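PDB 5HAB: ribonuclease J from Methanolobus psychrophilus R15, which probably degrades RNA as an exoribonuclease of the metallo-beta-lactamase and beta-CASP family, and is captured here, as an engineered variant, bound to RNA. Local coordinates for residues B[412-415]-B[416-419]; B[448-452]-B[453-457]; B[457-460]-B[461-465]; B[211-214]-B[215-219]. The protein carries 1 engineered substitution. All blocks are in the same frame, centred on the assembly; numbering follows the deposited sequence.

Overall arrangement
Contacts 1 and 4 are single turns of two helices, 413-423 and 211-220, which pack against each other and both reach the second subunit. Contact 1 is the buried one: E414 and W417 find partners in that subunit. In contact 4 one side of the turn carries leucine and phenylalanine inward, while the other bears charged residues. Contact 2 lies at the surface, a turn held mainly by backbone amides and a threonine hydroxyl. Contact 3, partly buried, continues the chain from contact 2 through the shared H457 into strand 464-469, and a type II turn, reinforced by a glutamate side chain, reverses the chain. Contacts 2 and 3 also share a sulfate and both meet the third subunit.

Contact 1 (B[412-415]-B[416-419]). With SO4 (sulfate ion), chain K.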
loop_
_atom_site.group_PDB
_atom_site.type_symbol
_atom_site.label_atom_id
_atom_site.label_comp_id
_atom_site.label_asym_id
_atom_site.label_seq_id
_atom_site.Cartn_x
_atom_site.Cartn_y
_atom_site.Cartn_z
ATOM N N TYR B 412 7.477 -20.627 1.716
ATOM C CA TYR B 412 8.088 -19.340 1.410
ATOM C C TYR B 412 9.261 -19.563 0.458
ATOM O O TYR B 412 9.548 -20.698 0.077
ATOM C CB TYR B 412 8.551 -18.629 2.688
ATOM C CG TYR B 412 7.432 -18.019 3.502
ATOM C CD1 TYR B 412 6.104 -18.313 3.223
ATOM C CD2 TYR B 412 7.703 -17.134 4.540
ATOM C CE1 TYR B 412 5.075 -17.756 3.965
ATOM C CE2 TYR B 412 6.679 -16.567 5.284
ATOM C CZ TYR B 412 5.369 -16.885 4.993
ATOM O OH TYR B 412 4.344 -16.331 5.728
ATOM N N ARG B 413 9.930 -18.481 0.078
ATOM C CA ARG B 413 11.010 -18.536 -0.904
ATOM C C ARG B 413 12.097 -19.557 -0.553
ATOM O O ARG B 413 12.491 -20.354 -1.403
ATOM C CB ARG B 413 11.616 -17.134 -1.101
ATOM C CG ARG B 413 12.731 -17.085 -2.137
ATOM C CD ARG B 413 13.323 -15.686 -2.341
ATOM N NE ARG B 413 12.303 -14.659 -2.564
ATOM C CZ ARG B 413 12.161 -13.553 -1.836
ATOM N NH1 ARG B 413 12.968 -13.312 -0.810
ATOM N NH2 ARG B 413 11.201 -12.685 -2.136
ATOM N N GLU B 414 12.575 -19.549 0.687
ATOM C CA GLU B 414 13.685 -20.422 1.069
ATOM C C GLU B 414 13.254 -21.884 1.188
ATOM O O GLU B 414 14.066 -22.801 1.007
ATOM C CB GLU B 414 14.312 -19.948 2.383
ATOM C CG GLU B 414 14.815 -18.511 2.347
ATOM C CD GLU B 414 15.679 -18.225 1.135
ATOM O OE1 GLU B 414 16.582 -19.036 0.847
ATOM O OE2 GLU B 414 15.469 -17.184 0.480
ATOM N N ASP B 415 11.981 -22.097 1.500
ATOM C CA ASP B 415 11.414 -23.441 1.470
ATOM C C ASP B 415 11.493 -24.000 0.049
ATOM O O ASP B 415 11.888 -25.152 -0.163
ATOM C CB ASP B 415 9.971 -23.424 1.967
ATOM C CG ASP B 415 9.857 -22.915 3.389
ATOM O OD1 ASP B 415 10.546 -23.466 4.269
ATOM O OD2 ASP B 415 9.090 -21.955 3.626
ATOM N N HIS B 416 11.138 -23.170 -0.927
ATOM C CA HIS B 416 11.258 -23.558 -2.330
ATOM C C HIS B 416 12.706 -23.762 -2.729
ATOM O O HIS B 416 13.018 -24.652 -3.514
ATOM C CB HIS B 416 10.609 -22.514 -3.235
ATOM C CG HIS B 416 9.121 -22.631 -3.305
ATOM N ND1 HIS B 416 8.491 -23.747 -3.814
ATOM C CD2 HIS B 416 8.137 -21.778 -2.931
ATOM C CE1 HIS B 416 7.183 -23.575 -3.752
ATOM N NE2 HIS B 416 6.941 -22.389 -3.222
ATOM N N TRP B 417 13.586 -22.931 -2.181
ATOM C CA TRP B 417 15.022 -23.043 -2.416
ATOM C C TRP B 417 15.529 -24.431 -2.016
ATOM O O TRP B 417 16.173 -25.137 -2.806
ATOM C CB TRP B 417 15.754 -21.948 -1.635
ATOM C CG TRP B 417 17.236 -21.954 -1.774
ATOM C CD1 TRP B 417 18.139 -22.481 -0.901
ATOM C CD2 TRP B 417 17.996 -21.367 -2.835
ATOM N NE1 TRP B 417 19.417 -22.275 -1.361
ATOM C CE2 TRP B 417 19.358 -21.595 -2.546
ATOM C CE3 TRP B 417 17.659 -20.682 -4.005
ATOM C CZ2 TRP B 417 20.380 -21.159 -3.384
ATOM C CZ3 TRP B 417 18.677 -20.249 -4.836
ATOM C CH2 TRP B 417 20.020 -20.490 -4.522
ATOM N N GLU B 418 15.207 -24.832 -0.792
ATOM C CA GLU B 418 15.655 -26.121 -0.284
ATOM C C GLU B 418 14.975 -27.294 -0.998
ATOM O O GLU B 418 15.605 -28.326 -1.240
ATOM C CB GLU B 418 15.427 -26.194 1.227
ATOM C CG GLU B 418 16.261 -25.165 1.988
ATOM C CD GLU B 418 16.441 -25.508 3.453
ATOM O OE1 GLU B 418 17.194 -24.784 4.140
ATOM O OE2 GLU B 418 15.840 -26.503 3.917
ATOM N N LEU B 419 13.701 -27.138 -1.344
ATOM C CA LEU B 419 13.006 -28.166 -2.123
ATOM C C LEU B 419 13.729 -28.384 -3.451
ATOM O O LEU B 419 13.957 -29.518 -3.883
ATOM C CB LEU B 419 11.548 -27.777 -2.375
ATOM C CG LEU B 419 10.748 -28.736 -3.265
ATOM C CD1 LEU B 419 10.640 -30.105 -2.622
ATOM C CD2 LEU B 419 9.367 -28.186 -3.567
HETATM S S SO4 K . 12.034 -9.251 -0.495
HETATM O O1 SO4 K . 11.806 -7.964 0.154
HETATM O O2 SO4 K . 13.238 -9.873 0.053
HETATM O O3 SO4 K . 10.884 -10.118 -0.258
HETATM O O4 SO4 K . 12.202 -9.047 -1.932
#
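E414 and W417 run side by side on the first turn of helix 413-423, with E414 OE1 3.9 Å from W417 CB and the carboxylate plane inclined 42° to the indole. A bend at chi2 (-49°) brings the acid group beside the ring.

Backbone bonds define the turn. Y412, the N-cap residue, accepts at its O from H416 N (3.1 Å), and R413 O, E414 O and D415 O likewise receive the amides of W417, E418 and L419. A side chain joins in: D415 OD2 takes the amide of Y412 at 2.8 Å through its anti lone pair. An acid suits the third helical position, from which its carboxylate can reach back to the N-cap amide. The same oxygen also accepts from T238 N.

Among the ionic contacts, R413 NH2 meets sulfate O3 at 3.2 Å in the guanidinium plane, along an almost straight bond (176°), and K395 of the second subunit holds the same ion.

R400 of that subunit pairs with E414 and makes a cation-pi contact with W417. The neighbouring carboxylate and indole thus offer one arginine both a charge and a pi surface, tying this helix start to the subunit interface.

Contact 2 (B[448-452]-B[453-457]). With SO4 (sulfate ion), chain M.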
loop_
_atom_site.group_PDB
_atom_site.type_symbol
_atom_site.label_atom_id
_atom_site.label_comp_id
_atom_site.label_asym_id
_atom_site.label_seq_id
_atom_site.Cartn_x
_atom_site.Cartn_y
_atom_site.Cartn_z
ATOM N N ALA B 448 18.745 -20.279 -8.409
ATOM C CA ALA B 448 19.119 -21.657 -8.105
ATOM C C ALA B 448 19.794 -22.331 -9.299
ATOM O O ALA B 448 20.112 -23.517 -9.244
ATOM C CB ALA B 448 17.898 -22.461 -7.669
ATOM N N GLY B 449 19.993 -21.587 -10.382
ATOM C CA GLY B 449 20.674 -22.127 -11.547
ATOM C C GLY B 449 19.806 -22.489 -12.743
ATOM O O GLY B 449 20.326 -22.891 -13.780
ATOM N N TYR B 450 18.488 -22.353 -12.617
ATOM C CA TYR B 450 17.596 -22.693 -13.729
ATOM C C TYR B 450 17.475 -21.552 -14.733
ATOM O O TYR B 450 17.748 -20.396 -14.414
ATOM C CB TYR B 450 16.223 -23.109 -13.196
ATOM C CG TYR B 450 16.295 -24.427 -12.464
ATOM C CD1 TYR B 450 16.715 -24.491 -11.139
ATOM C CD2 TYR B 450 15.990 -25.613 -13.111
ATOM C CE1 TYR B 450 16.805 -25.703 -10.476
ATOM C CE2 TYR B 450 16.078 -26.825 -12.459
ATOM C CZ TYR B 450 16.487 -26.866 -11.145
ATOM O OH TYR B 450 16.566 -28.080 -10.498
ATOM N N SER B 451 17.111 -21.898 -15.964
ATOM C CA SER B 451 17.043 -20.928 -17.051
ATOM C C SER B 451 15.680 -20.957 -17.750
ATOM O O SER B 451 15.222 -22.023 -18.169
ATOM C CB SER B 451 18.176 -21.201 -18.047
ATOM O OG SER B 451 18.034 -20.422 -19.220
ATOM N N LEU B 452 15.044 -19.790 -17.889
ATOM C CA LEU B 452 13.680 -19.711 -18.431
ATOM C C LEU B 452 13.611 -20.159 -19.888
ATOM O O LEU B 452 14.424 -19.757 -20.705
ATOM C CB LEU B 452 13.135 -18.282 -18.306
ATOM C CG LEU B 452 11.689 -18.050 -18.769
ATOM C CD1 LEU B 452 10.729 -18.879 -17.944
ATOM C CD2 LEU B 452 11.301 -16.569 -18.703
ATOM N N GLY B 453 12.631 -20.989 -20.218
ATOM C CA GLY B 453 12.519 -21.481 -21.580
ATOM C C GLY B 453 13.426 -22.667 -21.865
ATOM O O GLY B 453 13.433 -23.215 -22.968
ATOM N N ASP B 454 14.204 -23.064 -20.868
ATOM C CA ASP B 454 15.166 -24.138 -21.043
ATOM C C ASP B 454 14.907 -25.260 -20.040
ATOM O O ASP B 454 14.467 -26.347 -20.420
ATOM C CB ASP B 454 16.591 -23.595 -20.898
ATOM C CG ASP B 454 17.645 -24.690 -20.924
ATOM O OD1 ASP B 454 17.457 -25.686 -21.656
ATOM O OD2 ASP B 454 18.671 -24.546 -20.222
ATOM N N THR B 455 15.164 -24.984 -18.763
ATOM C CA THR B 455 14.893 -25.931 -17.685
ATOM C C THR B 455 13.808 -25.408 -16.742
ATOM O O THR B 455 13.456 -26.055 -15.759
ATOM C CB THR B 455 16.149 -26.198 -16.862
ATOM O OG1 THR B 455 16.615 -24.957 -16.323
ATOM C CG2 THR B 455 17.245 -26.796 -17.743
ATOM N N LEU B 456 13.293 -24.225 -17.048
ATOM C CA LEU B 456 12.316 -23.548 -16.206
ATOM C C LEU B 456 11.212 -23.051 -17.121
ATOM O O LEU B 456 11.493 -22.374 -18.108
ATOM C CB LEU B 456 12.971 -22.389 -15.442
ATOM C CG LEU B 456 12.070 -21.393 -14.704
ATOM C CD1 LEU B 456 11.398 -22.026 -13.494
ATOM C CD2 LEU B 456 12.852 -20.153 -14.304
ATOM N N HIS B 457 9.962 -23.395 -16.823
ATOM C CA HIS B 457 8.900 -23.180 -17.802
ATOM C C HIS B 457 7.667 -22.472 -17.260
ATOM O O HIS B 457 7.071 -22.878 -16.261
ATOM C CB HIS B 457 8.514 -24.518 -18.428
ATOM C CG HIS B 457 9.695 -25.301 -18.899
ATOM N ND1 HIS B 457 10.234 -25.144 -20.158
ATOM C CD2 HIS B 457 10.484 -26.196 -18.259
ATOM C CE1 HIS B 457 11.288 -25.930 -20.283
ATOM N NE2 HIS B 457 11.461 -26.580 -19.145
HETATM S S SO4 M . 9.462 -23.170 -23.364
HETATM O O1 SO4 M . 9.789 -23.526 -21.988
HETATM O O2 SO4 M . 10.684 -23.161 -24.162
HETATM O O3 SO4 M . 8.846 -21.845 -23.391
HETATM O O4 SO4 M . 8.529 -24.152 -23.913
#
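Y450 and T455 cross at about a right angle, and the threonine hydroxyl is the point where they meet: OG1 lies 3.3 Å from ring carbon CD2 of Y450. With chi1 at 59°, OG1 sits between the backbone N and the carbonyl carbon of its own residue, a position from which it turns back to S451 and accepts its amide at 3.1 Å. That bond is nearly straight, at 171°. Threonine suits the site because its hydroxyl can stand in for a backbone acceptor.

The amides of the turn answer in the reverse direction. S451 O receives T455 N at 3.0 Å, in the carbonyl plane, and D454 N from above that plane, which closes a type II beta turn over S451-D454; L456 N adds a weak third bond. G453 N meanwhile donates to L456 O, so that the loop closes on itself. G453, at the third position of the turn, has a positive phi (83°), where a CB would press against L452 O, and a residue without one fits the bend.

Apolar groups lie beside this polar knot. L452 CD1 comes within 4.3 Å of L456 CG, and CB of Y450 stands 4.0 Å from CB of L456.

The segment leaves helix 435-447 through G449, which forms a Schellman motif. L452 and L456 then rest on I442 of that helix, Y450 lies against L420 of helix 413-423 and gives its hydroxyl to P425 O, and the backbone of T455 pairs with V428 of strand 427-431.

Contact 3 (B[457-460]-B[461-465]). With SO4 (sulfate ion), chain M.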
loop_
_atom_site.group_PDB
_atom_site.type_symbol
_atom_site.label_atom_id
_atom_site.label_comp_id
_atom_site.label_asym_id
_atom_site.label_seq_id
_atom_site.Cartn_x
_atom_site.Cartn_y
_atom_site.Cartn_z
ATOM N N HIS B 457 9.962 -23.395 -16.823
ATOM C CA HIS B 457 8.900 -23.180 -17.802
ATOM C C HIS B 457 7.667 -22.472 -17.260
ATOM O O HIS B 457 7.071 -22.878 -16.261
ATOM C CB HIS B 457 8.514 -24.518 -18.428
ATOM C CG HIS B 457 9.695 -25.301 -18.899
ATOM N ND1 HIS B 457 10.234 -25.144 -20.158
ATOM C CD2 HIS B 457 10.484 -26.196 -18.259
ATOM C CE1 HIS B 457 11.288 -25.930 -20.283
ATOM N NE2 HIS B 457 11.461 -26.580 -19.145
ATOM N N LEU B 458 7.292 -21.408 -17.959
ATOM C CA LEU B 458 6.125 -20.616 -17.621
ATOM C C LEU B 458 4.938 -21.047 -18.474
ATOM O O LEU B 458 4.894 -20.773 -19.672
ATOM C CB LEU B 458 6.418 -19.124 -17.823
ATOM C CG LEU B 458 5.257 -18.156 -17.603
ATOM C CD1 LEU B 458 4.619 -18.374 -16.233
ATOM C CD2 LEU B 458 5.710 -16.717 -17.769
ATOM N N LEU B 459 4.005 -21.767 -17.862
ATOM C CA LEU B 459 2.801 -22.220 -18.551
ATOM C C LEU B 459 1.569 -21.363 -18.243
ATOM O O LEU B 459 1.377 -20.910 -17.110
ATOM C CB LEU B 459 2.507 -23.679 -18.187
ATOM C CG LEU B 459 3.562 -24.722 -18.548
ATOM C CD1 LEU B 459 3.014 -26.119 -18.320
ATOM C CD2 LEU B 459 3.995 -24.542 -19.998
ATOM N N ARG B 460 0.726 -21.177 -19.255
ATOM C CA ARG B 460 -0.594 -20.572 -19.097
ATOM C C ARG B 460 -1.651 -21.682 -19.159
ATOM O O ARG B 460 -1.378 -22.753 -19.698
ATOM C CB ARG B 460 -0.843 -19.526 -20.193
ATOM C CG ARG B 460 0.259 -18.478 -20.330
ATOM C CD ARG B 460 0.268 -17.534 -19.144
ATOM N NE ARG B 460 -0.736 -16.482 -19.278
ATOM C CZ ARG B 460 -1.349 -15.899 -18.252
ATOM N NH1 ARG B 460 -1.089 -16.291 -17.008
ATOM N NH2 ARG B 460 -2.241 -14.942 -18.470
ATOM N N ASN B 461 -2.847 -21.433 -18.622
ATOM C CA ASN B 461 -3.943 -22.405 -18.718
ATOM C C ASN B 461 -4.135 -22.862 -20.165
ATOM O O ASN B 461 -4.206 -22.040 -21.079
ATOM C CB ASN B 461 -5.271 -21.824 -18.201
ATOM C CG ASN B 461 -5.289 -21.600 -16.692
ATOM O OD1 ASN B 461 -4.595 -22.273 -15.932
ATOM N ND2 ASN B 461 -6.115 -20.660 -16.255
ATOM N N GLY B 462 -4.199 -24.172 -20.365
ATOM C CA GLY B 462 -4.486 -24.731 -21.672
ATOM C C GLY B 462 -3.238 -25.108 -22.440
ATOM O O GLY B 462 -3.317 -25.657 -23.544
ATOM N N GLU B 463 -2.082 -24.872 -21.829
ATOM C CA GLU B 463 -0.810 -25.096 -22.504
ATOM C C GLU B 463 -0.189 -26.427 -22.087
ATOM O O GLU B 463 -0.340 -26.869 -20.946
ATOM C CB GLU B 463 0.158 -23.947 -22.208
ATOM C CG GLU B 463 1.393 -23.933 -23.095
ATOM C CD GLU B 463 2.281 -22.727 -22.858
ATOM O OE1 GLU B 463 2.001 -21.937 -21.924
ATOM O OE2 GLU B 463 3.263 -22.569 -23.617
ATOM N N GLU B 464 0.470 -27.079 -23.040
ATOM C CA GLU B 464 1.173 -28.333 -22.790
ATOM C C GLU B 464 2.679 -28.224 -23.036
ATOM O O GLU B 464 3.122 -27.793 -24.100
ATOM C CB GLU B 464 0.585 -29.457 -23.650
ATOM C CG GLU B 464 1.383 -30.765 -23.608
ATOM C CD GLU B 464 0.582 -31.962 -24.113
ATOM O OE1 GLU B 464 -0.463 -31.756 -24.773
ATOM O OE2 GLU B 464 1.005 -33.111 -23.859
ATOM N N LEU B 465 3.460 -28.582 -22.027
ATOM C CA LEU B 465 4.903 -28.670 -22.163
ATOM C C LEU B 465 5.236 -30.103 -22.551
ATOM O O LEU B 465 4.851 -31.042 -21.854
ATOM C CB LEU B 465 5.601 -28.290 -20.861
ATOM C CG LEU B 465 7.111 -28.504 -20.810
ATOM C CD1 LEU B 465 7.831 -27.460 -21.652
ATOM C CD2 LEU B 465 7.603 -28.488 -19.369
HETATM S S SO4 M . 9.462 -23.170 -23.364
HETATM O O1 SO4 M . 9.789 -23.526 -21.988
HETATM O O2 SO4 M . 10.684 -23.161 -24.162
HETATM O O3 SO4 M . 8.846 -21.845 -23.391
HETATM O O4 SO4 M . 8.529 -24.152 -23.913
HETATM O O HOH W 1 5.026 -20.594 -22.893
#
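A type II beta turn from R460 to E463 reverses the chain here and leads it into strand 464-469, the outermost strand of the seven-stranded sheet within this chain, next to strand 24-32. The turn is closed by E463 N donating to R460 O at 3.1 Å. G462 occupies its third position with phi 96°, a value glycine readily accommodates.

The E463 side chain adds a second link across the bend. With CG anti to the backbone N (chi1 -168°) and the chain extended beyond it, the carboxylate reaches back over the turn, and OE1 accepts R460 N at 3.1 Å, met nearly along its C-O axis. OE2 accepts a hydrogen bond from a water at 2.7 Å, and the same water donates to L458 O, bridging the two limbs. L459 CD2 packs against the E463 carboxylate carbon CD at 3.8 Å and also touches CB of L465.

The R460 side chain leads away from the turn to a salt bridge with E446 of the third subunit, while N461 holds the neighbouring loop through Y34 and E36. H457 ND1 meets a sulfate oxygen at a doubtfully short distance, and NE2 is hydrogen-bonded to ND1 of H427. L465 crosses this imidazole at about a right angle, its CD1 lying over one ring face in a CH-pi contact, 4.0 Å from the centroid.

Contact 4 (B[211-214]-B[215-219]); sequences FDRL and KELGK
F211 begins the turn by accepting K215 N at its carbonyl O, 2.9 Å away, with the lysine's CG 3.1 Å from the same oxygen. The phenyl ring leads away to an edge-to-face meeting with F199. D212, on the outer side, likewise accepts E216 N.

R213 carries the main side-chain contact. A bend at chi2 (56°) swings its chain along the helix, and its guanidinium plane is turned 82° to the E216 carboxylate plane. NH1 approaches OE1 of E216 at 3.3 Å, a salt bridge whose hydrogen bond is weak (141°). L217 CG lies 4.1 Å above the centre of one guanidinium face, which the branched apolar end covers, leaving the rim to acids. E168 pairs with NE, and E220 with NH1.

L214 completes the turn: its O takes G218 N at 2.9 Å, and its side chain packs on F181 and on M422 of helix 413-423. Helix 211-220 joins strands 189-194 and 222-228 in a beta-alpha-beta unit, and L217 packs on A190 and V192.

Three carboxylates share one arginine, probably stabilising its charge and fixing its guanidinium rotation. K215 makes a salt bridge with E256 of the second subunit, so the helix also joins two subunits.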
loop_
_atom_site.group_PDB
_atom_site.type_symbol
_atom_site.label_atom_id
_atom_site.label_comp_id
_atom_site.label_asym_id
_atom_site.label_seq_id
_atom_site.Cartn_x
_atom_site.Cartn_y
_atom_site.Cartn_z
ATOM N N PHE B 211 12.084 -35.549 4.204
ATOM C CA PHE B 211 13.249 -34.983 3.535
ATOM C C PHE B 211 14.145 -36.068 2.942
ATOM O O PHE B 211 14.711 -35.896 1.862
ATOM C CB PHE B 211 14.047 -34.112 4.505
ATOM C CG PHE B 211 13.296 -32.901 4.988
ATOM C CD1 PHE B 211 12.994 -31.867 4.118
ATOM C CD2 PHE B 211 12.898 -32.795 6.310
ATOM C CE1 PHE B 211 12.305 -30.750 4.554
ATOM C CE2 PHE B 211 12.210 -31.679 6.753
ATOM C CZ PHE B 211 11.914 -30.654 5.872
ATOM N N ASP B 212 14.257 -37.184 3.656
ATOM C CA ASP B 212 15.045 -38.329 3.211
ATOM C C ASP B 212 14.575 -38.829 1.851
ATOM O O ASP B 212 15.376 -39.019 0.931
ATOM C CB ASP B 212 14.963 -39.457 4.236
ATOM C CG ASP B 212 15.688 -39.126 5.522
ATOM O OD1 ASP B 212 16.538 -38.209 5.508
ATOM O OD2 ASP B 212 15.399 -39.775 6.548
ATOM N N ARG B 213 13.269 -39.051 1.734
ATOM C CA ARG B 213 12.695 -39.542 0.492
ATOM C C ARG B 213 12.861 -38.513 -0.616
ATOM O O ARG B 213 13.099 -38.876 -1.764
ATOM C CB ARG B 213 11.218 -39.897 0.672
ATOM C CG ARG B 213 10.578 -40.506 -0.565
ATOM C CD ARG B 213 11.351 -41.734 -1.025
ATOM N NE ARG B 213 10.832 -42.270 -2.279
ATOM C CZ ARG B 213 11.596 -42.747 -3.256
ATOM N NH1 ARG B 213 12.915 -42.752 -3.125
ATOM N NH2 ARG B 213 11.041 -43.214 -4.366
ATOM N N LEU B 214 12.748 -37.232 -0.272
ATOM C CA LEU B 214 12.933 -36.171 -1.257
ATOM C C LEU B 214 14.346 -36.226 -1.823
ATOM O O LEU B 214 14.544 -36.127 -3.040
ATOM C CB LEU B 214 12.662 -34.793 -0.642
ATOM C CG LEU B 214 11.248 -34.504 -0.126
ATOM C CD1 LEU B 214 11.150 -33.091 0.442
ATOM C CD2 LEU B 214 10.210 -34.722 -1.210
ATOM N N LYS B 215 15.323 -36.420 -0.940
ATOM C CA LYS B 215 16.722 -36.491 -1.353
ATOM C C LYS B 215 16.962 -37.713 -2.235
ATOM O O LYS B 215 17.612 -37.625 -3.287
ATOM C CB LYS B 215 17.639 -36.534 -0.131
ATOM C CG LYS B 215 17.578 -35.297 0.746
ATOM C CD LYS B 215 18.552 -35.408 1.909
ATOM C CE LYS B 215 18.316 -34.315 2.937
ATOM N NZ LYS B 215 19.251 -34.441 4.088
ATOM N N GLU B 216 16.429 -38.853 -1.796
ATOM C CA GLU B 216 16.503 -40.085 -2.577
ATOM C C GLU B 216 15.933 -39.889 -3.979
ATOM O O GLU B 216 16.581 -40.247 -4.954
ATOM C CB GLU B 216 15.773 -41.224 -1.864
ATOM C CG GLU B 216 16.523 -41.774 -0.664
ATOM C CD GLU B 216 15.845 -42.990 -0.061
ATOM O OE1 GLU B 216 14.624 -43.155 -0.273
ATOM O OE2 GLU B 216 16.532 -43.778 0.625
ATOM N N LEU B 217 14.725 -39.331 -4.070
ATOM C CA LEU B 217 14.099 -39.009 -5.356
ATOM C C LEU B 217 15.016 -38.155 -6.212
ATOM O O LEU B 217 15.174 -38.403 -7.409
ATOM C CB LEU B 217 12.769 -38.279 -5.162
ATOM C CG LEU B 217 11.484 -39.096 -5.181
ATOM C CD1 LEU B 217 10.308 -38.180 -4.939
ATOM C CD2 LEU B 217 11.335 -39.807 -6.513
ATOM N N GLY B 218 15.592 -37.130 -5.592
ATOM C CA GLY B 218 16.566 -36.288 -6.259
ATOM C C GLY B 218 17.670 -37.101 -6.907
ATOM O O GLY B 218 18.031 -36.869 -8.060
ATOM N N LYS B 219 18.207 -38.061 -6.161
ATOM C CA LYS B 219 19.300 -38.888 -6.673
ATOM C C LYS B 219 18.849 -39.918 -7.716
ATOM O O LYS B 219 19.611 -40.272 -8.613
ATOM C CB LYS B 219 19.999 -39.588 -5.506
ATOM C CG LYS B 219 20.733 -38.615 -4.596
ATOM C CD LYS B 219 21.155 -39.252 -3.287
ATOM C CE LYS B 219 21.740 -38.210 -2.346
ATOM N NZ LYS B 219 21.789 -38.688 -0.936
#